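Local structure of levansucrase (Bacillus megaterium, 3OM4) at residues Ser6-Asn11 against Tyr260-Tyr265. The protein is a levansucrase, a bacterial enzyme of the levansucrase/invertase family, built on a five-bladed beta-propeller fold. The protein carries 1 engineered substitution. Sequence-based numbering, arbitrary orientation. Where two conformers were deposited one is given.
Sequences SKDFNN and YNRAYY
Phe9 and Asn261 pair through a single parallel beta bridge, the segments running 19° apart. Phe9 N donates to Tyr260 O at 3.1 Å, and Arg262 N to Phe9 O at 2.8 Å, nearly straight. The Asn261 side chain continues the pairing by bonding to the backbone of Asn11. Its CG stands anti to the backbone N (chi1 -170°), which brings the amide alongside Asn11: ND2 donates to Asn11 O at 2.9 Å, on a lone pair, while OD1 accepts from Asn11 N at 3.0 Å. Ala263 N reaches the same OD1 from the opposite face of the amide plane, closing an Asx turn, so three bonds fix the rotation of this buried amide. The Phe9 ring lies over Asn261, its CZ 3.5 Å from Asn261 CB, with Asn261 CA above one face. In the fold, the bridge ties the N-terminal tail, ahead of strand 16-17, to the loop between strand 238-246 and helix 269-281, at the surface, its centre about 29 Å from the centre of the chain. Lys7, bent at chi2 and chi3, curls over one face of the Tyr260 ring: CE makes a CH-pi contact 4.2 Å from the centroid, whereas NZ is an off-centre cation-pi partner that also forms a salt bridge with Asp257. Asp8 OD1 sits at the edge of that ring, 3.5 Å from Tyr260 CD1, and is salt-bridged to Lys276 of helix 269-281. Asp8 OD2 faces Arg262 NH2 in a long salt bridge of charges alone, carboxylate and guanidinium planes standing 85° apart, and accepts a hydrogen bond from Gln273; Asn269 holds Arg262 NH1.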
# COMPACT_ATOMS: atom_id res chain seq x y z
N SER A 6 24.86 -21.13 20.89
CA SER A 6 25.22 -21.22 19.45
C SER A 6 24.86 -19.93 18.71
O SER A 6 24.63 -18.89 19.33
CB SER A 6 24.52 -22.42 18.80
OG SER A 6 23.14 -22.17 18.63
N LYS A 7 24.80 -20.01 17.38
CA LYS A 7 24.36 -18.90 16.54
C LYS A 7 22.85 -18.64 16.65
O LYS A 7 22.37 -17.58 16.25
CB LYS A 7 24.73 -19.17 15.08
CG LYS A 7 26.20 -18.94 14.73
CD LYS A 7 26.50 -17.47 14.46
CE LYS A 7 26.01 -17.04 13.08
NZ LYS A 7 25.94 -15.56 12.97
N ASP A 8 22.11 -19.61 17.18
CA ASP A 8 20.66 -19.49 17.35
C ASP A 8 20.31 -18.48 18.44
O ASP A 8 20.95 -18.44 19.50
CB ASP A 8 20.03 -20.84 17.68
CG ASP A 8 20.12 -21.83 16.54
OD1 ASP A 8 20.34 -21.42 15.38
OD2 ASP A 8 19.96 -23.04 16.81
N PHE A 9 19.30 -17.67 18.17
CA PHE A 9 18.82 -16.68 19.14
C PHE A 9 17.36 -16.33 18.91
O PHE A 9 16.73 -16.85 17.99
CB PHE A 9 19.71 -15.42 19.15
CG PHE A 9 19.61 -14.58 17.91
CD1 PHE A 9 18.91 -13.37 17.92
CD2 PHE A 9 20.24 -14.97 16.73
CE1 PHE A 9 18.83 -12.58 16.78
CE2 PHE A 9 20.16 -14.17 15.58
CZ PHE A 9 19.46 -12.98 15.61
N ASN A 10 16.84 -15.44 19.75
CA ASN A 10 15.45 -15.04 19.68
C ASN A 10 15.30 -13.60 20.16
O ASN A 10 15.35 -13.33 21.36
CB ASN A 10 14.58 -15.99 20.52
CG ASN A 10 13.09 -15.72 20.36
OD1 ASN A 10 12.66 -14.74 19.75
ND2 ASN A 10 12.28 -16.61 20.93
N ASN A 11 15.15 -12.70 19.19
CA ASN A 11 14.96 -11.27 19.42
C ASN A 11 13.71 -10.78 18.71
O ASN A 11 13.68 -10.78 17.48
CB ASN A 11 16.15 -10.49 18.86
CG ASN A 11 17.32 -10.42 19.81
OD1 ASN A 11 17.33 -11.06 20.86
ND2 ASN A 11 18.33 -9.65 19.44
N TYR A 260 18.97 -16.91 11.76
CA TYR A 260 19.11 -17.62 13.04
C TYR A 260 18.17 -17.09 14.13
O TYR A 260 18.17 -17.61 15.25
CB TYR A 260 20.55 -17.55 13.54
CG TYR A 260 21.55 -18.22 12.63
CD1 TYR A 260 21.97 -19.53 12.87
CD2 TYR A 260 22.07 -17.54 11.53
CE1 TYR A 260 22.89 -20.15 12.02
CE2 TYR A 260 22.99 -18.15 10.68
CZ TYR A 260 23.39 -19.45 10.93
OH TYR A 260 24.31 -20.05 10.10
N ASN A 261 17.38 -16.07 13.81
CA ASN A 261 16.45 -15.48 14.77
C ASN A 261 15.10 -16.20 14.81
O ASN A 261 14.31 -16.09 13.87
CB ASN A 261 16.26 -13.98 14.48
CG ASN A 261 15.50 -13.26 15.59
OD1 ASN A 261 14.90 -13.87 16.47
ND2 ASN A 261 15.53 -11.92 15.54
N ARG A 262 14.84 -16.90 15.91
CA ARG A 262 13.60 -17.67 16.08
C ARG A 262 12.33 -16.82 15.98
O ARG A 262 11.28 -17.33 15.60
CB ARG A 262 13.61 -18.43 17.41
CG ARG A 262 14.68 -19.51 17.53
CD ARG A 262 14.69 -20.10 18.93
NE ARG A 262 15.83 -20.97 19.16
CZ ARG A 262 15.81 -22.30 19.05
NH1 ARG A 262 14.69 -22.93 18.72
NH2 ARG A 262 16.91 -23.00 19.29
N ALA A 263 12.43 -15.53 16.32
CA ALA A 263 11.29 -14.61 16.29
C ALA A 263 10.61 -14.54 14.92
O ALA A 263 9.40 -14.30 14.83
CB ALA A 263 11.72 -13.21 16.72
N TYR A 264 11.39 -14.74 13.86
CA TYR A 264 10.88 -14.67 12.49
C TYR A 264 10.26 -15.97 12.02
O TYR A 264 9.53 -16.00 11.03
CB TYR A 264 11.99 -14.25 11.53
CG TYR A 264 12.69 -12.98 11.94
CD1 TYR A 264 11.98 -11.89 12.44
CD2 TYR A 264 14.08 -12.88 11.83
CE1 TYR A 264 12.63 -10.72 12.82
CE2 TYR A 264 14.74 -11.70 12.20
CZ TYR A 264 14.01 -10.64 12.69
OH TYR A 264 14.66 -9.49 13.06
N TYR A 265 10.56 -17.06 12.73
CA TYR A 265 10.08 -18.38 12.35
C TYR A 265 8.75 -18.72 13.01
O TYR A 265 7.83 -19.19 12.34
CB TYR A 265 11.14 -19.43 12.70
CG TYR A 265 12.34 -19.40 11.79
CD1 TYR A 265 12.49 -20.37 10.80
CD2 TYR A 265 13.32 -18.41 11.90
CE1 TYR A 265 13.59 -20.35 9.95
CE2 TYR A 265 14.42 -18.39 11.05
CZ TYR A 265 14.54 -19.37 10.08
OH TYR A 265 15.62 -19.37 9.22